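Local coordinates for protein UDP-L-Rhamnose Synthase (Acanthamoeba polyphaga mimivirus, PDB 7JID) that probably completes the synthesis of UDP-L-rhamnose as an NADP-dependent oxidoreductase, holding both the nucleotide cofactor and the UDP-sugar, at residues A[103-108]-A[204-209]; A[54-59]-A[200-205]; A[149-152]-A[158-161]; A[208-213]-A[268-273]. All coordinates share one frame; numbering follows the deposited sequence.

How the interactions relate
All four interactions gather around one parallel, Rossmann-type sheet. Interactions 1 and 2, with centres about 4 Å apart, set the neighbouring strands 103-109 and 54-57 under the same helix, 195-207, and both touch the bound NADP. Interaction 3 joins helix 138-150 to the next strand over, 157-162; its centre is about 11 Å from that of interaction 1, and along the chain it is nested inside the loops that interactions 1 and 2 close. Interaction 4 opens where helix 195-207 ends, enters edge strand 212-215 and reaches helix 265-270, in the C-terminal part of the chain. Thus 1 and 2 pack strands of the cofactor site against helix 195-207, while 3 and 4 continue to the strands beyond.

Interaction 1: residues A[103-108]-A[204-209]; sequences HLTYLG and DMARNK. With NAP (NADP nicotinamide-adenine-dinucleotide phosphate), chain D.
His103 lies against the last turn of the helix, its CD2 3.4 Å from Lys209 CA. The imidazole gets there because CG stands anti to the backbone N (chi1 179°), which swings the ring out toward the helix end. Ala206 O sits over one ring face, toward the rim and 4.2 Å above the plane, while Thr105 OG1 comes in plane at the edge. The rotation of the ring is pinned by NE2, which is hydrogen-bonded to Thr210 O just past the helix. Opposite this ring the helix stops in a Schellman motif: Lys209 takes a positive phi of 64°, and its N reaches back to Ala206 O at 3.0 Å. Arg54 seals the same end, giving NE to Ala206 O and NH2 to Arg207 O.

Two residues on, Thr105 points the same way, and its OG1 packs on Ala206 CB at 3.3 Å, a close approach. The strand then leaves the helix and runs to the cofactor, where Leu107 lays CG 3.9 Å from NADP C1D, lining the nicotinamide-side ribose.

This is helix-on-sheet packing within a Rossmann-type fold. Strand 103-109 is hydrogen-bonded to strand 54-57 along one side and to strand 157-162 along the other; helix 195-207 covers it where Thr105 and His103 point, and helix 79-99 packs on Leu104 and Tyr106.

Interaction 2: residues A[54-59]-A[200-205]; sequences RVMSFI and PVMIDM. With NAP (NADP nicotinamide-adenine-dinucleotide phosphate), chain D.
The Phe58 ring meets Met202 at its edge: SD lies in the ring plane, 5.1 Å from the ring centroid and 85° off the normal, a Met-aromatic contact of the edge-on kind. The thioether comes in at the CE1 and CZ corner, with Met202 CE 3.7 Å from Phe58 CE1. The two side chains approach from opposite directions. With CG anti to the backbone N (chi1 164°), Met202 runs straight out from its helix before bending at chi3, and that last bend brings CE to the ring. The second flat group is the adenine of NADP, and Ile59 serves it: CG2 lies over one face of the base, 3.5 Å from N3A, and CB is 3.6 Å from C4A.

Strand 54-57 is the third strand in sequence of a Rossmann-type parallel sheet, and its end delivers Phe58 and Ile59 to the dinucleotide, as this fold commonly does. Phe58 O stands 3.1 Å from NADP C5D, and Ile59 CA 3.3 Å from O4B. One residue therefore has its backbone on the cofactor and its ring in the hydrophobic layer beneath helix 195-207.

Further back along the strand, Met56 reaches toward Met202 tip to tip, its CE 4.0 Å from Met202 CG; both methionines and Phe58 are buried. Val19 of helix 14-25 touches both Phe58 and Met202, while Ile8 of strand 5-9 packs against Met56 and Phe58.

Interaction 3: residues A[149-152]-A[158-161]; sequences LMHF and LNLR
Met150 and Asn159 supply the van der Waals part of this contact. Met150 CB rests 4.0 Å from Asn159 CB and equally near ND2, so the base of the methionine meets the amide side chain, while its sulfur end turns off toward Tyr106 and Pro90. Here helix 138-150, which follows strand 103-109, runs out and the chain turns into strand 157-162; the three form a beta-alpha-beta crossover of the Rossmann-type fold.

The polar groups meet differently. His151 and Arg161 cross at about a right angle, with ring and guanidinium planes 41° apart. NH2 of Arg161 comes to the edge of the imidazole near its plane, 3.7 Å from CE1 and 4.1 Å from NE2. Arg161 can span the distance because its chain is extended from CG to NE (chi2 -178°, chi3 -176°).

What steadies these groups lies just outside the two segments. Asp147, one helical turn before His151, takes Arg161 NH2 in a salt bridge through OD2, receives Asn159 ND2 on OD1 and offers its backbone O to His151 ND1. Asn159 ND2 also binds Thr213 OG1, Arg161 NH1 binds Asn215 OD1, and His151 NE2 binds Glu128 O.

Both imidazole nitrogens therefore face carbonyl oxygens, which is consistent with a doubly protonated ring. The nearby guanidinium would be expected to disfavour that charge, and the Asp147 carboxylate would partly offset it.

Interaction 4: residues A[208-213]-A[268-273]; sequences NKTTGT and QSLYPD. With EDO (1,2-ethanediol), chain E.
Leu270, in the last part of helix 265-270, brings CD1 to within 4.4 Å of Thr210 CG2, a light touch of methyl on methyl near the surface. Tyr271 comes next and supplies the polar part. With CG anti to its carbonyl carbon (chi1 -64°), the ring reaches toward 208-213, from the opposite direction to Asn208, and the amide plane of Asn208 lies only 9° from that of the ring. The phenol OH halts 3.9 Å short of Asn208 ND2, and one water bridges them. That water accepts from Asn208 ND2 at 3.0 Å. It donates to Tyr271 OH at 2.8 Å. A third hydrogen bond, of 2.7 Å, joins it to Thr210 OG1, so it links three side chains at a single point. The phenol is also hydrogen-bonded to Asp204 OD2, and with the water donating to it, the hydroxyl probably gives its own proton to that carboxylate.

Asn208 and Thr210 belong to the turn between helix 195-207 and strand 212-215, the edge strand of the Rossmann-type sheet, while Leu270 and Tyr271 come from the C-terminal part of the chain; the contact joins that part to the border of the sheet, largely through one water. The Tyr271 ring packs on Val201 and Met205 of helix 195-207, and Lys266, in helix 265-270, gives NZ to Thr213 O.

Beyond Pro272 the chain turns away from 208-213. Asp273 N donates to O2 of an ethanediol, probably from the crystallisation liquor, at 2.9 Å and 154°, and that same oxygen lies at the edge of the Tyr271 ring, near its plane.

Interaction 1: residues A[103-108]-A[204-209]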
# COMPACT_ATOMS: atom_id res chain seq x y z
N HIS A 103 -7.56 -21.70 -4.44
CA HIS A 103 -6.15 -21.37 -4.77
C HIS A 103 -6.11 -20.12 -5.65
O HIS A 103 -6.85 -20.05 -6.64
CB HIS A 103 -5.51 -22.57 -5.45
CG HIS A 103 -4.10 -22.33 -5.85
ND1 HIS A 103 -3.77 -21.64 -7.00
CD2 HIS A 103 -2.95 -22.65 -5.23
CE1 HIS A 103 -2.45 -21.53 -7.05
NE2 HIS A 103 -1.92 -22.16 -5.99
N LEU A 104 -5.22 -19.18 -5.32
CA LEU A 104 -5.00 -17.93 -6.09
C LEU A 104 -3.57 -17.96 -6.62
O LEU A 104 -2.66 -18.16 -5.83
CB LEU A 104 -5.20 -16.72 -5.20
CG LEU A 104 -4.85 -15.36 -5.81
CD1 LEU A 104 -5.74 -15.06 -6.99
CD2 LEU A 104 -5.01 -14.30 -4.75
N THR A 105 -3.43 -17.70 -7.91
CA THR A 105 -2.14 -17.34 -8.54
C THR A 105 -2.13 -15.82 -8.72
O THR A 105 -2.95 -15.32 -9.46
CB THR A 105 -1.91 -18.07 -9.87
OG1 THR A 105 -2.06 -19.48 -9.66
CG2 THR A 105 -0.53 -17.77 -10.40
N TYR A 106 -1.16 -15.18 -8.09
CA TYR A 106 -0.87 -13.75 -8.24
C TYR A 106 0.39 -13.60 -9.10
O TYR A 106 1.46 -13.99 -8.68
CB TYR A 106 -0.74 -13.07 -6.88
CG TYR A 106 -0.07 -11.72 -6.95
CD1 TYR A 106 -0.70 -10.65 -7.59
CD2 TYR A 106 1.15 -11.53 -6.35
CE1 TYR A 106 -0.06 -9.43 -7.69
CE2 TYR A 106 1.80 -10.30 -6.44
CZ TYR A 106 1.16 -9.25 -7.06
OH TYR A 106 1.76 -8.03 -7.22
N LEU A 107 0.26 -13.00 -10.27
CA LEU A 107 1.45 -12.69 -11.12
C LEU A 107 2.03 -11.36 -10.66
O LEU A 107 1.38 -10.32 -10.87
CB LEU A 107 1.08 -12.66 -12.59
CG LEU A 107 2.31 -12.73 -13.53
CD1 LEU A 107 3.19 -13.93 -13.23
CD2 LEU A 107 1.85 -12.79 -14.98
N GLY A 108 3.12 -11.44 -9.87
CA GLY A 108 3.81 -10.26 -9.34
C GLY A 108 5.02 -9.91 -10.18
O GLY A 108 5.04 -10.07 -11.40
N ASP A 204 0.81 -25.18 -14.75
CA ASP A 204 1.06 -26.46 -14.05
C ASP A 204 1.04 -26.24 -12.54
O ASP A 204 0.44 -27.01 -11.79
CB ASP A 204 2.35 -27.13 -14.56
CG ASP A 204 2.49 -28.56 -14.07
OD1 ASP A 204 1.65 -29.40 -14.55
OD2 ASP A 204 3.34 -28.83 -13.17
N MET A 205 1.80 -25.27 -12.05
CA MET A 205 1.86 -24.90 -10.62
C MET A 205 0.45 -24.60 -10.05
O MET A 205 0.15 -25.12 -8.96
CB MET A 205 2.79 -23.70 -10.44
CG MET A 205 4.22 -24.09 -10.61
SD MET A 205 5.27 -22.60 -10.57
CE MET A 205 5.71 -22.67 -8.84
N ALA A 206 -0.39 -23.85 -10.76
CA ALA A 206 -1.76 -23.46 -10.35
C ALA A 206 -2.63 -24.74 -10.38
O ALA A 206 -3.29 -25.05 -9.37
CB ALA A 206 -2.33 -22.41 -11.25
N ARG A 207 -2.47 -25.56 -11.42
CA ARG A 207 -3.20 -26.87 -11.46
C ARG A 207 -2.85 -27.68 -10.21
O ARG A 207 -3.77 -28.35 -9.60
CB ARG A 207 -2.86 -27.60 -12.76
CG ARG A 207 -3.59 -28.93 -12.88
CD ARG A 207 -3.36 -29.50 -14.23
NE ARG A 207 -4.27 -28.89 -15.19
CZ ARG A 207 -3.94 -28.13 -16.20
NH1 ARG A 207 -2.67 -27.85 -16.44
NH2 ARG A 207 -4.88 -27.69 -17.01
N ASN A 208 -1.58 -27.67 -9.80
CA ASN A 208 -1.08 -28.49 -8.67
C ASN A 208 -1.42 -27.88 -7.31
O ASN A 208 -1.04 -28.49 -6.33
CB ASN A 208 0.42 -28.76 -8.78
CG ASN A 208 0.79 -29.68 -9.91
OD1 ASN A 208 -0.08 -30.37 -10.46
ND2 ASN A 208 2.05 -29.65 -10.34
N LYS A 209 -1.93 -26.66 -7.28
CA LYS A 209 -2.23 -25.87 -6.05
C LYS A 209 -0.91 -25.60 -5.32
O LYS A 209 -0.93 -25.45 -4.11
CB LYS A 209 -3.32 -26.55 -5.20
CG LYS A 209 -4.66 -26.58 -5.90
CD LYS A 209 -5.71 -27.47 -5.23
CE LYS A 209 -6.09 -27.05 -3.84
NZ LYS A 209 -7.40 -27.63 -3.48
PA NAP D . -1.85 -5.20 -19.17
O1A NAP D . -1.93 -5.62 -20.62
O2A NAP D . -1.98 -3.75 -18.83
O5B NAP D . -2.99 -6.06 -18.48
C5B NAP D . -3.47 -5.73 -17.18
C4B NAP D . -4.95 -6.02 -16.97
O4B NAP D . -5.32 -5.83 -15.61
C3B NAP D . -5.77 -5.08 -17.84
O3B NAP D . -6.68 -5.97 -18.53
C2B NAP D . -6.47 -4.21 -16.81
O2B NAP D . -7.78 -3.98 -17.23
C1B NAP D . -6.52 -5.07 -15.55
N9A NAP D . -6.67 -4.42 -14.27
C8A NAP D . -5.87 -3.51 -13.73
N7A NAP D . -6.29 -3.17 -12.51
C5A NAP D . -7.40 -3.88 -12.27
C6A NAP D . -8.32 -3.94 -11.19
N6A NAP D . -8.12 -3.18 -10.14
N1A NAP D . -9.38 -4.80 -11.34
C2A NAP D . -9.51 -5.56 -12.43
N3A NAP D . -8.70 -5.56 -13.51
C4A NAP D . -7.63 -4.73 -13.42
O3 NAP D . -0.53 -5.68 -18.39
PN NAP D . 0.20 -7.13 -18.47
O1N NAP D . 1.59 -6.71 -18.92
O2N NAP D . -0.60 -8.22 -19.05
O5D NAP D . 0.41 -7.40 -16.93
C5D NAP D . -0.36 -8.15 -16.00
C4D NAP D . 0.05 -7.70 -14.57
O4D NAP D . 0.54 -8.81 -13.90
C3D NAP D . 1.20 -6.72 -14.67
O3D NAP D . 1.50 -6.05 -13.39
C2D NAP D . 2.18 -7.79 -15.21
O2D NAP D . 3.59 -7.52 -15.20
C1D NAP D . 1.89 -8.98 -14.34
P2B NAP D . -8.33 -2.51 -17.45
O1X NAP D . -7.83 -2.00 -18.74
O2X NAP D . -9.82 -2.90 -17.56
O3X NAP D . -8.03 -1.55 -16.29

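Interaction 2: residues A[54-59]-A[200-205]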
# COMPACT_ATOMS: atom_id res chain seq x y z
N ARG A 54 -10.06 -22.45 -9.41
CA ARG A 54 -8.80 -21.68 -9.40
C ARG A 54 -9.15 -20.24 -9.70
O ARG A 54 -9.98 -19.99 -10.60
CB ARG A 54 -7.83 -22.20 -10.46
CG ARG A 54 -7.33 -23.64 -10.31
CD ARG A 54 -6.62 -23.92 -8.99
NE ARG A 54 -6.12 -25.29 -9.04
CZ ARG A 54 -6.83 -26.36 -8.65
NH1 ARG A 54 -8.06 -26.20 -8.18
NH2 ARG A 54 -6.33 -27.58 -8.79
N VAL A 55 -8.43 -19.31 -9.06
CA VAL A 55 -8.47 -17.88 -9.43
C VAL A 55 -7.05 -17.46 -9.84
O VAL A 55 -6.09 -17.90 -9.20
CB VAL A 55 -9.02 -17.04 -8.27
CG1 VAL A 55 -9.01 -15.55 -8.59
CG2 VAL A 55 -10.44 -17.49 -7.91
N MET A 56 -6.96 -16.64 -10.86
CA MET A 56 -5.64 -16.06 -11.25
C MET A 56 -5.78 -14.56 -11.40
O MET A 56 -6.80 -14.07 -11.88
CB MET A 56 -5.08 -16.67 -12.53
CG MET A 56 -5.16 -18.20 -12.59
SD MET A 56 -4.28 -18.93 -14.01
CE MET A 56 -2.64 -18.99 -13.29
N SER A 57 -4.71 -13.87 -11.04
CA SER A 57 -4.59 -12.40 -11.09
C SER A 57 -3.48 -12.02 -12.09
O SER A 57 -2.29 -12.25 -11.79
CB SER A 57 -4.31 -11.80 -9.74
OG SER A 57 -4.19 -10.38 -9.86
N PHE A 58 -3.88 -11.38 -13.17
CA PHE A 58 -2.98 -10.76 -14.17
C PHE A 58 -3.25 -9.27 -14.25
O PHE A 58 -3.34 -8.75 -15.37
CB PHE A 58 -3.10 -11.47 -15.51
CG PHE A 58 -2.86 -12.95 -15.39
CD1 PHE A 58 -1.64 -13.43 -14.97
CD2 PHE A 58 -3.90 -13.86 -15.56
CE1 PHE A 58 -1.40 -14.78 -14.79
CE2 PHE A 58 -3.66 -15.22 -15.41
CZ PHE A 58 -2.44 -15.67 -14.99
N ILE A 59 -3.41 -8.64 -13.10
CA ILE A 59 -3.84 -7.22 -13.05
C ILE A 59 -2.65 -6.37 -12.62
O ILE A 59 -1.76 -6.83 -11.88
CB ILE A 59 -5.05 -6.96 -12.14
CG1 ILE A 59 -4.68 -7.13 -10.67
CG2 ILE A 59 -6.23 -7.83 -12.57
CD1 ILE A 59 -5.80 -6.84 -9.69
N PRO A 200 3.23 -22.19 -19.46
CA PRO A 200 2.85 -23.57 -19.15
C PRO A 200 3.25 -24.03 -17.75
O PRO A 200 2.53 -24.79 -17.14
CB PRO A 200 3.61 -24.36 -20.21
CG PRO A 200 3.67 -23.41 -21.38
CD PRO A 200 3.96 -22.07 -20.72
N VAL A 201 4.42 -23.60 -17.28
CA VAL A 201 4.90 -23.93 -15.92
C VAL A 201 3.94 -23.28 -14.92
O VAL A 201 3.58 -23.95 -13.93
CB VAL A 201 6.34 -23.46 -15.78
CG1 VAL A 201 6.82 -23.53 -14.37
CG2 VAL A 201 7.30 -24.23 -16.69
N MET A 202 3.58 -22.02 -15.14
CA MET A 202 2.73 -21.28 -14.19
C MET A 202 1.39 -22.02 -14.09
O MET A 202 0.91 -22.23 -12.97
CB MET A 202 2.50 -19.83 -14.63
CG MET A 202 1.35 -19.20 -13.89
SD MET A 202 1.19 -17.49 -14.25
CE MET A 202 0.67 -17.58 -15.94
N ILE A 203 0.83 -22.40 -15.23
CA ILE A 203 -0.47 -23.14 -15.29
C ILE A 203 -0.30 -24.46 -14.52
O ILE A 203 -1.24 -24.86 -13.79
CB ILE A 203 -0.95 -23.35 -16.73
CG1 ILE A 203 -1.41 -22.03 -17.32
CG2 ILE A 203 -2.06 -24.40 -16.77
CD1 ILE A 203 -1.76 -22.04 -18.76
N ASP A 204 0.81 -25.18 -14.75
CA ASP A 204 1.06 -26.46 -14.05
C ASP A 204 1.04 -26.24 -12.54
O ASP A 204 0.44 -27.01 -11.79
CB ASP A 204 2.35 -27.13 -14.56
CG ASP A 204 2.49 -28.56 -14.07
OD1 ASP A 204 1.65 -29.40 -14.55
OD2 ASP A 204 3.34 -28.83 -13.17
N MET A 205 1.80 -25.27 -12.05
CA MET A 205 1.86 -24.90 -10.62
C MET A 205 0.45 -24.60 -10.05
O MET A 205 0.15 -25.12 -8.96
CB MET A 205 2.79 -23.70 -10.44
CG MET A 205 4.22 -24.09 -10.61
SD MET A 205 5.27 -22.60 -10.57
CE MET A 205 5.71 -22.67 -8.84
PA NAP D . -1.85 -5.20 -19.17
O1A NAP D . -1.93 -5.62 -20.62
O2A NAP D . -1.98 -3.75 -18.83
O5B NAP D . -2.99 -6.06 -18.48
C5B NAP D . -3.47 -5.73 -17.18
C4B NAP D . -4.95 -6.02 -16.97
O4B NAP D . -5.32 -5.83 -15.61
C3B NAP D . -5.77 -5.08 -17.84
O3B NAP D . -6.68 -5.97 -18.53
C2B NAP D . -6.47 -4.21 -16.81
O2B NAP D . -7.78 -3.98 -17.23
C1B NAP D . -6.52 -5.07 -15.55
N9A NAP D . -6.67 -4.42 -14.27
C8A NAP D . -5.87 -3.51 -13.73
N7A NAP D . -6.29 -3.17 -12.51
C5A NAP D . -7.40 -3.88 -12.27
C6A NAP D . -8.32 -3.94 -11.19
N6A NAP D . -8.12 -3.18 -10.14
N1A NAP D . -9.38 -4.80 -11.34
C2A NAP D . -9.51 -5.56 -12.43
N3A NAP D . -8.70 -5.56 -13.51
C4A NAP D . -7.63 -4.73 -13.42
O3 NAP D . -0.53 -5.68 -18.39
PN NAP D . 0.20 -7.13 -18.47
O1N NAP D . 1.59 -6.71 -18.92
O2N NAP D . -0.60 -8.22 -19.05
O5D NAP D . 0.41 -7.40 -16.93
C5D NAP D . -0.36 -8.15 -16.00
C4D NAP D . 0.05 -7.70 -14.57
O4D NAP D . 0.54 -8.81 -13.90
C3D NAP D . 1.20 -6.72 -14.67
O3D NAP D . 1.50 -6.05 -13.39
C2D NAP D . 2.18 -7.79 -15.21
O2D NAP D . 3.59 -7.52 -15.20
C1D NAP D . 1.89 -8.98 -14.34
P2B NAP D . -8.33 -2.51 -17.45
O1X NAP D . -7.83 -2.00 -18.74
O2X NAP D . -9.82 -2.90 -17.56
O3X NAP D . -8.03 -1.55 -16.29

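Interaction 3: residues A[149-152]-A[158-161]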
# COMPACT_ATOMS: atom_id res chain seq x y z
N LEU A 149 3.49 -8.46 1.41
CA LEU A 149 2.16 -8.77 1.97
C LEU A 149 1.73 -10.15 1.52
O LEU A 149 1.07 -10.90 2.31
CB LEU A 149 1.14 -7.69 1.56
CG LEU A 149 1.34 -6.37 2.28
CD1 LEU A 149 0.62 -5.24 1.56
CD2 LEU A 149 0.85 -6.49 3.71
N MET A 150 2.16 -10.58 0.34
CA MET A 150 1.76 -11.93 -0.17
C MET A 150 2.39 -13.04 0.66
O MET A 150 1.81 -14.15 0.69
CB MET A 150 2.09 -12.11 -1.65
CG MET A 150 1.23 -11.28 -2.56
SD MET A 150 -0.54 -11.74 -2.47
CE MET A 150 -1.22 -10.48 -3.56
N HIS A 151 3.47 -12.76 1.37
CA HIS A 151 4.15 -13.77 2.22
C HIS A 151 3.25 -14.10 3.42
O HIS A 151 3.44 -15.17 4.01
CB HIS A 151 5.54 -13.27 2.63
CG HIS A 151 6.56 -13.41 1.55
ND1 HIS A 151 6.62 -12.55 0.43
CD2 HIS A 151 7.62 -14.25 1.42
CE1 HIS A 151 7.63 -12.91 -0.34
NE2 HIS A 151 8.31 -13.89 0.30
N PHE A 152 2.31 -13.23 3.79
CA PHE A 152 1.29 -13.53 4.83
C PHE A 152 0.25 -14.54 4.33
O PHE A 152 -0.57 -15.00 5.17
CB PHE A 152 0.60 -12.26 5.31
CG PHE A 152 1.50 -11.41 6.15
CD1 PHE A 152 1.80 -11.76 7.44
CD2 PHE A 152 2.02 -10.23 5.65
CE1 PHE A 152 2.64 -10.97 8.21
CE2 PHE A 152 2.85 -9.43 6.43
CZ PHE A 152 3.19 -9.83 7.70
N LEU A 158 -0.13 -18.37 -4.64
CA LEU A 158 1.08 -18.55 -5.44
C LEU A 158 1.51 -17.15 -5.93
O LEU A 158 0.79 -16.61 -6.79
CB LEU A 158 0.82 -19.51 -6.61
CG LEU A 158 2.02 -19.85 -7.50
CD1 LEU A 158 3.12 -20.50 -6.68
CD2 LEU A 158 1.55 -20.69 -8.66
N ASN A 159 2.64 -16.66 -5.46
CA ASN A 159 3.19 -15.32 -5.80
C ASN A 159 4.36 -15.52 -6.77
O ASN A 159 5.45 -15.85 -6.33
CB ASN A 159 3.48 -14.56 -4.52
CG ASN A 159 4.33 -13.34 -4.76
OD1 ASN A 159 4.06 -12.61 -5.71
ND2 ASN A 159 5.26 -13.09 -3.86
N LEU A 160 4.15 -15.24 -8.03
CA LEU A 160 5.18 -15.49 -9.07
C LEU A 160 5.85 -14.16 -9.44
O LEU A 160 5.16 -13.20 -9.82
CB LEU A 160 4.60 -16.14 -10.32
CG LEU A 160 3.98 -17.52 -10.06
CD1 LEU A 160 3.43 -18.08 -11.35
CD2 LEU A 160 4.95 -18.47 -9.37
N ARG A 161 7.15 -14.06 -9.20
CA ARG A 161 7.92 -12.85 -9.60
C ARG A 161 8.49 -12.96 -11.01
O ARG A 161 9.55 -13.60 -11.25
CB ARG A 161 9.02 -12.66 -8.56
CG ARG A 161 8.56 -12.39 -7.14
CD ARG A 161 9.82 -12.18 -6.35
NE ARG A 161 9.66 -11.99 -4.94
CZ ARG A 161 10.58 -12.29 -4.03
NH1 ARG A 161 11.69 -12.92 -4.39
NH2 ARG A 161 10.34 -11.99 -2.76

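Interaction 4: residues A[208-213]-A[268-273]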
# COMPACT_ATOMS: atom_id res chain seq x y z
N ASN A 208 -1.58 -27.67 -9.80
CA ASN A 208 -1.08 -28.49 -8.67
C ASN A 208 -1.42 -27.88 -7.31
O ASN A 208 -1.04 -28.49 -6.33
CB ASN A 208 0.42 -28.76 -8.78
CG ASN A 208 0.79 -29.68 -9.91
OD1 ASN A 208 -0.08 -30.37 -10.46
ND2 ASN A 208 2.05 -29.65 -10.34
N LYS A 209 -1.93 -26.66 -7.28
CA LYS A 209 -2.23 -25.87 -6.05
C LYS A 209 -0.91 -25.60 -5.32
O LYS A 209 -0.93 -25.45 -4.11
CB LYS A 209 -3.32 -26.55 -5.20
CG LYS A 209 -4.66 -26.58 -5.90
CD LYS A 209 -5.71 -27.47 -5.23
CE LYS A 209 -6.09 -27.05 -3.84
NZ LYS A 209 -7.40 -27.63 -3.48
N THR A 210 0.21 -25.49 -6.06
CA THR A 210 1.50 -25.07 -5.46
C THR A 210 1.27 -23.65 -4.91
O THR A 210 0.76 -22.82 -5.69
CB THR A 210 2.64 -25.12 -6.47
OG1 THR A 210 2.69 -26.41 -7.07
CG2 THR A 210 3.96 -24.72 -5.86
N THR A 211 1.79 -23.34 -3.73
CA THR A 211 1.61 -22.00 -3.12
C THR A 211 2.98 -21.46 -2.71
O THR A 211 3.95 -22.21 -2.80
CB THR A 211 0.61 -21.95 -1.95
OG1 THR A 211 1.09 -22.77 -0.87
CG2 THR A 211 -0.77 -22.34 -2.42
N GLY A 212 3.02 -20.20 -2.31
CA GLY A 212 4.25 -19.58 -1.85
C GLY A 212 4.79 -18.58 -2.86
O GLY A 212 4.22 -18.44 -3.93
N THR A 213 5.95 -18.04 -2.57
CA THR A 213 6.64 -17.11 -3.49
C THR A 213 7.62 -17.92 -4.35
O THR A 213 8.35 -18.76 -3.81
CB THR A 213 7.33 -15.99 -2.73
OG1 THR A 213 6.29 -15.21 -2.12
CG2 THR A 213 8.16 -15.08 -3.61
N GLN A 268 13.74 -24.20 -10.02
CA GLN A 268 14.51 -25.27 -10.73
C GLN A 268 14.33 -26.62 -10.02
O GLN A 268 14.46 -27.64 -10.73
CB GLN A 268 15.97 -24.86 -10.87
CG GLN A 268 16.15 -23.75 -11.90
CD GLN A 268 17.61 -23.38 -12.03
OE1 GLN A 268 18.07 -22.28 -11.66
NE2 GLN A 268 18.37 -24.32 -12.58
N SER A 269 14.08 -26.63 -8.70
CA SER A 269 13.86 -27.86 -7.90
C SER A 269 12.60 -28.56 -8.39
O SER A 269 12.54 -29.79 -8.26
CB SER A 269 13.79 -27.59 -6.43
OG SER A 269 12.60 -26.88 -6.07
N LEU A 270 11.66 -27.82 -8.96
CA LEU A 270 10.36 -28.38 -9.41
C LEU A 270 10.33 -28.52 -10.93
O LEU A 270 9.61 -29.41 -11.43
CB LEU A 270 9.22 -27.48 -8.91
CG LEU A 270 9.08 -27.34 -7.40
CD1 LEU A 270 7.82 -26.50 -7.07
CD2 LEU A 270 9.03 -28.70 -6.70
N TYR A 271 11.02 -27.64 -11.65
CA TYR A 271 10.94 -27.55 -13.12
C TYR A 271 12.35 -27.43 -13.63
O TYR A 271 12.79 -26.34 -13.98
CB TYR A 271 10.04 -26.39 -13.52
CG TYR A 271 8.62 -26.59 -13.07
CD1 TYR A 271 7.76 -27.40 -13.79
CD2 TYR A 271 8.15 -25.98 -11.93
CE1 TYR A 271 6.45 -27.57 -13.38
CE2 TYR A 271 6.86 -26.18 -11.48
CZ TYR A 271 6.01 -26.99 -12.20
OH TYR A 271 4.71 -27.14 -11.77
N PRO A 272 13.11 -28.55 -13.66
CA PRO A 272 14.50 -28.50 -14.10
C PRO A 272 14.70 -28.28 -15.62
O PRO A 272 15.81 -27.99 -15.99
CB PRO A 272 15.05 -29.85 -13.60
CG PRO A 272 13.83 -30.75 -13.66
CD PRO A 272 12.71 -29.87 -13.15
N ASP A 273 13.68 -28.34 -16.46
CA ASP A 273 13.88 -28.25 -17.93
C ASP A 273 13.63 -26.82 -18.42
O ASP A 273 13.66 -26.62 -19.64
CB ASP A 273 13.00 -29.25 -18.71
CG ASP A 273 13.25 -30.70 -18.33
OD1 ASP A 273 14.32 -30.99 -17.70
OD2 ASP A 273 12.36 -31.51 -18.63
C1 EDO E . 9.32 -27.03 -17.65
O1 EDO E . 9.98 -26.54 -18.80
C2 EDO E . 9.72 -28.38 -17.19
O2 EDO E . 10.78 -28.46 -16.24
O HOH W 1 3.97 -27.65 -9.16